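Fat acid-binding protein (Eubacterium ventriosum, PDB 3NYI) probably binds long-chain fatty acids as a member of the DegV family, and was crystallised with a stearic acid molecule bound. Local coordinates at residues 50-55 and 282-287; 126-131 and 274-279; 46-51 and 244-249. All coordinates share one frame; numbering follows the deposited sequence. Where two conformers were deposited one is given.

Contact 1: residues 50-55 and 282-287. With STE (stearic acid), chain C.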
loop_
_atom_site.group_PDB
_atom_site.type_symbol
_atom_site.label_atom_id
_atom_site.label_comp_id
_atom_site.label_asym_id
_atom_site.label_seq_id
_atom_site.Cartn_x
_atom_site.Cartn_y
_atom_site.Cartn_z
ATOM N N GLU A 50 4.775 -17.289 3.620
ATOM C CA GLU A 50 5.931 -18.052 3.141
ATOM C C GLU A 50 7.078 -17.128 2.775
ATOM O O GLU A 50 8.240 -17.414 3.059
ATOM C CB GLU A 50 5.594 -18.845 1.885
ATOM C CG GLU A 50 4.455 -19.818 1.984
ATOM C CD GLU A 50 4.253 -20.538 0.667
ATOM O OE1 GLU A 50 3.304 -20.194 -0.067
ATOM O OE2 GLU A 50 5.069 -21.430 0.354
ATOM N N CYS A 51 6.749 -16.032 2.101
ATOM C CA CYS A 51 7.769 -15.085 1.684
ATOM C C CYS A 51 8.495 -14.485 2.885
ATOM O O CYS A 51 9.719 -14.383 2.886
ATOM C CB CYS A 51 7.150 -13.980 0.822
ATOM S SG CYS A 51 8.352 -12.856 0.100
ATOM N N TYR A 52 7.742 -14.072 3.903
ATOM C CA TYR A 52 8.365 -13.504 5.087
ATOM C C TYR A 52 9.306 -14.537 5.709
ATOM O O TYR A 52 10.392 -14.200 6.192
ATOM C CB TYR A 52 7.311 -13.084 6.106
ATOM C CG TYR A 52 6.777 -11.660 5.945
ATOM C CD1 TYR A 52 5.755 -11.370 5.048
ATOM C CD2 TYR A 52 7.272 -10.620 6.723
ATOM C CE1 TYR A 52 5.253 -10.062 4.925
ATOM C CE2 TYR A 52 6.774 -9.315 6.609
ATOM C CZ TYR A 52 5.770 -9.046 5.710
ATOM O OH TYR A 52 5.272 -7.750 5.600
ATOM N N GLN A 53 8.874 -15.795 5.706
ATOM C CA GLN A 53 9.675 -16.880 6.273
ATOM C C GLN A 53 11.022 -17.019 5.579
ATOM O O GLN A 53 12.058 -17.106 6.244
ATOM C CB GLN A 53 8.922 -18.213 6.228
ATOM C CG GLN A 53 8.185 -18.555 7.512
ATOM C CD GLN A 53 9.089 -18.582 8.739
ATOM O OE1 GLN A 53 10.290 -18.840 8.651
ATOM N NE2 GLN A 53 8.505 -18.312 9.896
ATOM N N ARG A 54 11.013 -17.040 4.248
ATOM C CA ARG A 54 12.255 -17.149 3.493
ATOM C C ARG A 54 13.233 -16.064 3.918
ATOM O O ARG A 54 14.413 -16.319 4.092
ATOM C CB ARG A 54 11.996 -17.064 1.987
ATOM C CG ARG A 54 11.303 -18.281 1.398
ATOM C CD ARG A 54 12.203 -19.505 1.450
ATOM N NE ARG A 54 13.500 -19.259 0.821
ATOM C CZ ARG A 54 13.729 -19.352 -0.485
ATOM N NH1 ARG A 54 12.746 -19.684 -1.312
ATOM N NH2 ARG A 54 14.942 -19.111 -0.966
HETATM N N MSE A 55 12.737 -14.841 4.093
HETATM C CA MSE A 55 13.619 -13.744 4.489
HETATM C C MSE A 55 14.089 -13.872 5.931
HETATM O O MSE A 55 15.237 -13.562 6.243
HETATM C CB MSE A 55 12.951 -12.380 4.278
HETATM C CG MSE A 55 12.567 -12.100 2.842
HETATM SE SE MSE A 55 11.848 -10.267 2.713
HETATM C CE MSE A 55 13.423 -9.337 2.325
ATOM N N PRO A 282 11.514 -8.021 6.624
ATOM C CA PRO A 282 10.352 -8.666 7.238
ATOM C C PRO A 282 9.829 -7.956 8.490
ATOM O O PRO A 282 8.861 -8.451 9.068
ATOM C CB PRO A 282 10.887 -10.058 7.647
ATOM C CG PRO A 282 12.389 -9.999 7.488
ATOM C CD PRO A 282 12.783 -8.610 7.088
ATOM N N TYR A 283 10.417 -6.833 8.902
ATOM C CA TYR A 283 9.962 -6.200 10.153
ATOM C C TYR A 283 9.378 -4.782 10.060
ATOM O O TYR A 283 9.619 -3.966 10.946
ATOM C CB TYR A 283 11.084 -6.229 11.192
ATOM C CG TYR A 283 11.673 -7.612 11.335
ATOM C CD1 TYR A 283 10.906 -8.662 11.820
ATOM C CD2 TYR A 283 12.983 -7.873 10.957
ATOM C CE1 TYR A 283 11.433 -9.936 11.935
ATOM C CE2 TYR A 283 13.520 -9.142 11.073
ATOM C CZ TYR A 283 12.742 -10.167 11.563
ATOM O OH TYR A 283 13.276 -11.429 11.678
ATOM N N PRO A 284 8.577 -4.492 9.020
ATOM C CA PRO A 284 7.964 -3.157 9.001
ATOM C C PRO A 284 6.783 -3.091 9.965
ATOM O O PRO A 284 6.124 -4.106 10.180
ATOM C CB PRO A 284 7.439 -3.032 7.571
ATOM C CG PRO A 284 7.249 -4.469 7.087
ATOM C CD PRO A 284 7.966 -5.399 8.036
ATOM N N ILE A 285 6.515 -1.919 10.533
ATOM C CA ILE A 285 5.331 -1.754 11.369
ATOM C C ILE A 285 4.967 -0.279 11.407
ATOM O O ILE A 285 5.837 0.582 11.441
ATOM C CB ILE A 285 5.552 -2.300 12.791
ATOM C CG1 ILE A 285 4.253 -2.219 13.603
ATOM C CG2 ILE A 285 6.708 -1.578 13.486
ATOM C CD1 ILE A 285 4.222 -3.155 14.803
ATOM N N GLY A 286 3.681 0.023 11.345
ATOM C CA GLY A 286 3.294 1.417 11.253
ATOM C C GLY A 286 1.812 1.593 11.090
ATOM O O GLY A 286 1.038 0.657 11.285
ATOM N N LEU A 287 1.418 2.813 10.750
ATOM C CA LEU A 287 0.012 3.130 10.591
ATOM C C LEU A 287 -0.158 4.043 9.394
ATOM O O LEU A 287 0.769 4.755 9.005
ATOM C CB LEU A 287 -0.557 3.791 11.862
ATOM C CG LEU A 287 -0.046 5.188 12.217
ATOM C CD1 LEU A 287 -1.110 5.971 12.965
ATOM C CD2 LEU A 287 1.223 5.092 13.052
HETATM C C1 STE C . 8.043 -3.528 -8.705
HETATM O O1 STE C . 7.662 -2.890 -9.639
HETATM O O2 STE C . 8.986 -4.252 -8.836
HETATM C C2 STE C . 7.468 -3.241 -7.299
HETATM C C3 STE C . 8.421 -2.318 -6.498
HETATM C C4 STE C . 7.889 -2.131 -5.055
HETATM C C5 STE C . 8.674 -1.027 -4.310
HETATM C C6 STE C . 8.158 -0.904 -2.858
HETATM C C7 STE C . 8.993 0.124 -2.053
HETATM C C8 STE C . 8.327 0.314 -0.665
HETATM C C9 STE C . 9.124 1.312 0.206
HETATM C C10 STE C . 8.462 1.389 1.609
HETATM C C11 STE C . 7.199 2.245 1.505
HETATM C C12 STE C . 5.920 1.617 2.107
HETATM C C13 STE C . 6.164 0.562 3.198
HETATM C C14 STE C . 5.192 0.899 4.362
HETATM C C15 STE C . 5.052 -0.295 5.335
HETATM C C16 STE C . 4.392 0.210 6.642
HETATM C C17 STE C . 2.855 0.156 6.505
HETATM C C18 STE C . 2.169 0.489 7.850
#
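The Y52 ring comes at P282 edge-on, laying the CD2–CE2 side against the proline's backbone and CB. P282 O lies in the plane of the ring at that edge, 3.3 Å from Y52 CE2, and on the same flank Y52 CD2 stands 3.8 Å from P282 CB. The first torsion of Y52 puts CG anti to the carbonyl carbon, beside the backbone N (chi1 -88°), and from there the ring reaches across from helix 48-57 to the loop that leads into strand 285-291. Farther out the hydroxyl end of the ring edges up to the P284 ring, the two side chains coming from opposite directions, with Y52 OH 4.1 Å from P284 CG. One helical turn along, M55, a selenomethionine, points its CB at the P282 ring, M55 CB to P282 CG 4.0 Å. Y173 of helix 172-177 packs on both M55 and P282. Beyond the prolines the chain enters the strand, where G286 C lies 3.4 Å from C18, the methyl end of the stearic acid. No hydrogen bond joins the two segments. The hydroxyl of Y52 bonds instead to I272 O, which implies that apolar packing carries this buried contact while the phenol's polar end finds its partner in a neighbouring loop.

Contact 2: residues 126-131 and 274-279. With STE (stearic acid), chain C.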
loop_
_atom_site.group_PDB
_atom_site.type_symbol
_atom_site.label_atom_id
_atom_site.label_comp_id
_atom_site.label_asym_id
_atom_site.label_seq_id
_atom_site.Cartn_x
_atom_site.Cartn_y
_atom_site.Cartn_z
ATOM N N GLN A 126 0.024 5.946 -3.452
ATOM C CA GLN A 126 0.159 5.292 -2.153
ATOM C C GLN A 126 0.816 3.911 -2.282
ATOM O O GLN A 126 1.314 3.521 -3.351
ATOM C CB GLN A 126 -1.231 5.092 -1.536
ATOM C CG GLN A 126 -2.183 6.277 -1.698
ATOM C CD GLN A 126 -1.648 7.587 -1.100
ATOM O OE1 GLN A 126 -0.943 7.587 -0.094
ATOM N NE2 GLN A 126 -2.001 8.714 -1.730
ATOM N N ASN A 127 0.790 3.174 -1.180
ATOM C CA ASN A 127 1.260 1.788 -1.150
ATOM C C ASN A 127 0.625 1.156 0.069
ATOM O O ASN A 127 0.202 1.869 1.003
ATOM C CB ASN A 127 2.787 1.752 -1.023
ATOM C CG ASN A 127 3.357 0.348 -1.049
ATOM O OD1 ASN A 127 2.715 -0.598 -1.524
ATOM N ND2 ASN A 127 4.576 0.198 -0.510
ATOM N N THR A 128 0.544 -0.170 0.064
ATOM C CA THR A 128 0.061 -0.929 1.217
ATOM C C THR A 128 -1.091 -0.200 1.953
ATOM O O THR A 128 -2.116 0.107 1.320
ATOM C CB THR A 128 1.245 -1.422 2.148
ATOM O OG1 THR A 128 0.736 -2.182 3.255
ATOM C CG2 THR A 128 2.146 -0.257 2.649
ATOM N N VAL A 129 -0.943 0.059 3.254
ATOM C CA VAL A 129 -2.067 0.587 4.051
ATOM C C VAL A 129 -2.783 1.817 3.424
ATOM O O VAL A 129 -4.008 1.892 3.463
ATOM C CB VAL A 129 -1.683 0.833 5.550
ATOM C CG1 VAL A 129 -0.652 1.962 5.677
ATOM C CG2 VAL A 129 -2.942 1.116 6.430
ATOM N N THR A 130 -2.035 2.772 2.861
ATOM C CA THR A 130 -2.689 3.965 2.324
ATOM C C THR A 130 -3.299 3.692 0.961
ATOM O O THR A 130 -4.215 4.360 0.563
ATOM C CB THR A 130 -1.774 5.213 2.233
ATOM O OG1 THR A 130 -0.470 4.829 1.791
ATOM C CG2 THR A 130 -1.668 5.952 3.609
ATOM N N GLN A 131 -2.765 2.719 0.224
ATOM C CA GLN A 131 -3.421 2.318 -0.988
ATOM C C GLN A 131 -4.733 1.639 -0.618
ATOM O O GLN A 131 -5.752 1.882 -1.256
ATOM C CB GLN A 131 -2.532 1.363 -1.810
ATOM C CG GLN A 131 -3.038 1.131 -3.231
ATOM C CD GLN A 131 -2.024 0.310 -4.020
ATOM O OE1 GLN A 131 -0.841 0.282 -3.670
ATOM N NE2 GLN A 131 -2.478 -0.367 -5.072
ATOM N N ILE A 274 3.920 -8.935 0.392
ATOM C CA ILE A 274 5.163 -9.231 -0.292
ATOM C C ILE A 274 5.764 -8.047 -1.034
ATOM O O ILE A 274 6.966 -7.804 -0.942
ATOM C CB ILE A 274 4.910 -10.381 -1.286
ATOM C CG1 ILE A 274 4.638 -11.674 -0.504
ATOM C CG2 ILE A 274 6.079 -10.530 -2.252
ATOM C CD1 ILE A 274 4.296 -12.897 -1.395
ATOM N N VAL A 275 4.943 -7.309 -1.777
ATOM C CA VAL A 275 5.467 -6.160 -2.537
ATOM C C VAL A 275 6.284 -5.201 -1.636
ATOM O O VAL A 275 7.402 -4.808 -1.975
ATOM C CB VAL A 275 4.342 -5.374 -3.248
ATOM C CG1 VAL A 275 4.906 -4.102 -3.900
ATOM C CG2 VAL A 275 3.639 -6.259 -4.272
ATOM N N SER A 276 5.728 -4.818 -0.495
ATOM C CA SER A 276 6.459 -3.937 0.410
ATOM C C SER A 276 7.558 -4.654 1.174
ATOM O O SER A 276 8.658 -4.115 1.358
ATOM C CB SER A 276 5.512 -3.263 1.420
ATOM O OG SER A 276 4.623 -2.389 0.765
ATOM N N ALA A 277 7.265 -5.867 1.632
ATOM C CA ALA A 277 8.208 -6.571 2.493
ATOM C C ALA A 277 9.533 -6.885 1.801
ATOM O O ALA A 277 10.580 -6.895 2.446
ATOM C CB ALA A 277 7.576 -7.844 3.069
ATOM N N VAL A 278 9.495 -7.152 0.501
ATOM C CA VAL A 278 10.736 -7.408 -0.217
ATOM C C VAL A 278 11.646 -6.188 -0.078
ATOM O O VAL A 278 12.869 -6.308 -0.001
ATOM C CB VAL A 278 10.490 -7.764 -1.702
ATOM C CG1 VAL A 278 11.765 -7.607 -2.525
ATOM C CG2 VAL A 278 9.949 -9.204 -1.829
ATOM N N HIS A 279 11.030 -5.013 0.007
ATOM C CA HIS A 279 11.779 -3.771 0.040
ATOM C C HIS A 279 12.021 -3.213 1.445
ATOM O O HIS A 279 12.982 -2.469 1.645
ATOM C CB HIS A 279 11.109 -2.728 -0.886
ATOM C CG HIS A 279 11.180 -3.116 -2.331
ATOM N ND1 HIS A 279 12.235 -2.751 -3.142
ATOM C CD2 HIS A 279 10.384 -3.903 -3.085
ATOM C CE1 HIS A 279 12.059 -3.260 -4.348
ATOM N NE2 HIS A 279 10.936 -3.975 -4.338
HETATM C C1 STE C . 8.043 -3.528 -8.705
HETATM O O1 STE C . 7.662 -2.890 -9.639
HETATM O O2 STE C . 8.986 -4.252 -8.836
HETATM C C2 STE C . 7.468 -3.241 -7.299
HETATM C C3 STE C . 8.421 -2.318 -6.498
HETATM C C4 STE C . 7.889 -2.131 -5.055
HETATM C C5 STE C . 8.674 -1.027 -4.310
HETATM C C6 STE C . 8.158 -0.904 -2.858
HETATM C C7 STE C . 8.993 0.124 -2.053
HETATM C C8 STE C . 8.327 0.314 -0.665
HETATM C C9 STE C . 9.124 1.312 0.206
HETATM C C10 STE C . 8.462 1.389 1.609
HETATM C C11 STE C . 7.199 2.245 1.505
HETATM C C12 STE C . 5.920 1.617 2.107
HETATM C C13 STE C . 6.164 0.562 3.198
HETATM C C14 STE C . 5.192 0.899 4.362
HETATM C C15 STE C . 5.052 -0.295 5.335
HETATM C C16 STE C . 4.392 0.210 6.642
HETATM C C17 STE C . 2.855 0.156 6.505
HETATM C C18 STE C . 2.169 0.489 7.850
#
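S276 OG receives the amide of N127 in a hydrogen bond of 2.9 Å from N127 ND2, the one hydrogen bond between segments 126-131 and 274-279. It is not straight: the N-H...O angle is 131°, and the hydroxyl oxygen sits 33° out of the amide plane. N127 reaches that far because its CG is anti to the backbone N (chi1 -177°). The other end of the amide turns back on its own chain, where OD1 accepts a weak bond from T128 N. Beside the bond, T128 CG2 comes 3.8 Å from S276 OG, whereas T128 OG1 goes to D14. The stearic acid chain runs past this junction and touches both segments. N127 ND2 is 3.3 Å from its C12, and T128 CG2 packs near C14 on the way to the methyl end, where V129 CG1 lies. Toward the carboxyl end H279 lays one ring face against the chain, H279 CD2 being 3.6 Å from C5 of the stearic acid, and its NE2 bonds to T65 OG1, a hydroxyl that also bonds the fatty acid. A buried amide N-H thus finds an acceptor in a buried hydroxyl beside the lipid chain, though through a bent bond, and the tail is met by methyls, an imidazole face and that amide nitrogen.

Contact 3: residues 46-51 and 244-249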
loop_
_atom_site.group_PDB
_atom_site.type_symbol
_atom_site.label_atom_id
_atom_site.label_comp_id
_atom_site.label_asym_id
_atom_site.label_seq_id
_atom_site.Cartn_x
_atom_site.Cartn_y
_atom_site.Cartn_z
ATOM N N ILE A 46 2.354 -18.079 -4.492
ATOM C CA ILE A 46 3.088 -18.121 -3.234
ATOM C C ILE A 46 2.331 -17.274 -2.233
ATOM O O ILE A 46 1.606 -16.364 -2.624
ATOM C CB ILE A 46 4.528 -17.569 -3.379
ATOM C CG1 ILE A 46 5.314 -17.794 -2.086
ATOM C CG2 ILE A 46 4.515 -16.081 -3.763
ATOM C CD1 ILE A 46 6.723 -17.274 -2.131
ATOM N N THR A 47 2.481 -17.571 -0.947
ATOM C CA THR A 47 1.732 -16.832 0.070
ATOM C C THR A 47 2.592 -15.809 0.790
ATOM O O THR A 47 3.823 -15.918 0.852
ATOM C CB THR A 47 1.117 -17.755 1.137
ATOM O OG1 THR A 47 2.124 -18.114 2.088
ATOM C CG2 THR A 47 0.524 -19.004 0.499
ATOM N N ARG A 48 1.917 -14.821 1.360
ATOM C CA ARG A 48 2.582 -13.751 2.066
ATOM C C ARG A 48 3.426 -14.306 3.213
ATOM O O ARG A 48 4.592 -13.942 3.377
ATOM C CB ARG A 48 1.528 -12.776 2.581
ATOM C CG ARG A 48 2.086 -11.612 3.321
ATOM C CD ARG A 48 1.828 -11.775 4.780
ATOM N NE ARG A 48 2.077 -10.532 5.489
ATOM C CZ ARG A 48 2.333 -10.470 6.785
ATOM N NH1 ARG A 48 2.374 -11.591 7.487
ATOM N NH2 ARG A 48 2.553 -9.299 7.374
ATOM N N ASP A 49 2.848 -15.207 3.999
ATOM C CA ASP A 49 3.579 -15.765 5.131
ATOM C C ASP A 49 4.843 -16.533 4.719
ATOM O O ASP A 49 5.872 -16.422 5.388
ATOM C CB ASP A 49 2.653 -16.607 6.019
ATOM C CG ASP A 49 1.689 -15.748 6.836
ATOM O OD1 ASP A 49 1.738 -14.504 6.716
ATOM O OD2 ASP A 49 0.878 -16.309 7.598
ATOM N N GLU A 50 4.775 -17.289 3.620
ATOM C CA GLU A 50 5.931 -18.052 3.141
ATOM C C GLU A 50 7.078 -17.128 2.775
ATOM O O GLU A 50 8.240 -17.414 3.059
ATOM C CB GLU A 50 5.594 -18.845 1.885
ATOM C CG GLU A 50 4.455 -19.818 1.984
ATOM C CD GLU A 50 4.253 -20.538 0.667
ATOM O OE1 GLU A 50 3.304 -20.194 -0.067
ATOM O OE2 GLU A 50 5.069 -21.430 0.354
ATOM N N CYS A 51 6.749 -16.032 2.101
ATOM C CA CYS A 51 7.769 -15.085 1.684
ATOM C C CYS A 51 8.495 -14.485 2.885
ATOM O O CYS A 51 9.719 -14.383 2.886
ATOM C CB CYS A 51 7.150 -13.980 0.822
ATOM S SG CYS A 51 8.352 -12.856 0.100
ATOM N N TYR A 244 6.183 -9.425 10.021
ATOM C CA TYR A 244 6.313 -10.840 10.346
ATOM C C TYR A 244 5.611 -11.210 11.649
ATOM O O TYR A 244 4.957 -12.251 11.750
ATOM C CB TYR A 244 7.795 -11.205 10.424
ATOM C CG TYR A 244 8.059 -12.653 10.769
ATOM C CD1 TYR A 244 7.740 -13.665 9.874
ATOM C CD2 TYR A 244 8.649 -12.999 11.975
ATOM C CE1 TYR A 244 7.989 -14.990 10.171
ATOM C CE2 TYR A 244 8.905 -14.325 12.287
ATOM C CZ TYR A 244 8.574 -15.314 11.377
ATOM O OH TYR A 244 8.820 -16.633 11.675
ATOM N N ASP A 245 5.748 -10.346 12.647
ATOM C CA ASP A 245 5.238 -10.634 13.983
ATOM C C ASP A 245 3.828 -10.083 14.175
ATOM O O ASP A 245 3.654 -8.905 14.481
ATOM C CB ASP A 245 6.181 -10.050 15.032
ATOM C CG ASP A 245 5.777 -10.405 16.453
ATOM O OD1 ASP A 245 4.624 -10.830 16.676
ATOM O OD2 ASP A 245 6.625 -10.250 17.353
ATOM N N LYS A 246 2.831 -10.949 14.006
ATOM C CA LYS A 246 1.431 -10.561 14.149
ATOM C C LYS A 246 1.078 -10.063 15.555
ATOM O O LYS A 246 0.289 -9.130 15.702
ATOM C CB LYS A 246 0.512 -11.715 13.746
ATOM C CG LYS A 246 0.725 -12.180 12.316
ATOM C CD LYS A 246 -0.420 -13.055 11.830
ATOM C CE LYS A 246 -0.199 -13.508 10.386
ATOM N NZ LYS A 246 0.969 -14.429 10.244
ATOM N N GLU A 247 1.667 -10.686 16.578
ATOM C CA GLU A 247 1.389 -10.320 17.966
ATOM C C GLU A 247 1.815 -8.894 18.250
ATOM O O GLU A 247 1.116 -8.144 18.944
ATOM C CB GLU A 247 2.118 -11.248 18.940
ATOM C CG GLU A 247 1.874 -12.715 18.712
ATOM C CD GLU A 247 0.416 -13.027 18.487
ATOM O OE1 GLU A 247 -0.438 -12.415 19.167
ATOM O OE2 GLU A 247 0.125 -13.889 17.629
ATOM N N GLU A 248 2.988 -8.540 17.739
ATOM C CA GLU A 248 3.496 -7.185 17.867
ATOM C C GLU A 248 2.511 -6.247 17.200
ATOM O O GLU A 248 2.186 -5.183 17.730
ATOM C CB GLU A 248 4.874 -7.050 17.218
ATOM C CG GLU A 248 5.466 -5.656 17.380
ATOM C CD GLU A 248 6.738 -5.432 16.577
ATOM O OE1 GLU A 248 6.850 -5.978 15.461
ATOM O OE2 GLU A 248 7.623 -4.689 17.059
ATOM N N GLY A 249 2.030 -6.649 16.030
ATOM C CA GLY A 249 1.028 -5.871 15.323
ATOM C C GLY A 249 -0.207 -5.577 16.162
ATOM O O GLY A 249 -0.632 -4.424 16.276
#
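D49 bridges two cations, one from its own helix and one from across the contact. D49 OD1 takes R48 NH1 at 3.1 Å in a nearly straight bond (162°), the oxygen lying in the guanidinium plane. D49 OD2 receives K246 NZ at 3.2 Å from above the carboxylate plane, and the two side chains cross at about a right angle. K246 gets there by running extended from CB to CE and then bending at chi4 (66°). R48 NH1 and K246 NZ are 4.2 Å apart, like charges that the shared carboxylate probably offsets. A methionine in place of K246 has no ammonium, and D49 OD2 would probably be left without its mate from the second helix. R48 has further partners: NH2 bonds to G243 O, NE to I272 O, and the group packs on the Y52 ring as a cation-pi pair. Farther out Y244 packs on Y52 and V56 of helix 48-57. T47 and E50 form a capping box through T47 N to E50 OE1, the place of T47 OG1 being less sure, and D245 OD1 caps the second helix, accepting from E248 N at 3.0 Å. The whole is a surface salt-bridge network joining the N-terminal ends of helices 48-57 and 246-260.

Overall arrangement
Contacts 1 and 2 are buried and both touch the stearic acid; contact 3 lies at the surface. Their centres stand about 14, 4 and 16 Å from the centre of the chain, in that order. Contacts 1 and 3 share helix 48-57, contact 1 using its buried residues Y52 and M55 and contact 3 its first turn, and a probable hydrogen bond from Y244 N to P282 O (3.0 Å) ties them together. The same helix packs on contact 2, with Y52 against A277 and C51 against I274. The chemistry follows burial, not distance from the centre: a neutral amide–hydroxyl bond beside the lipid in contact 2, apolar proline and aromatic packing in contact 1, and paired charges in contact 3.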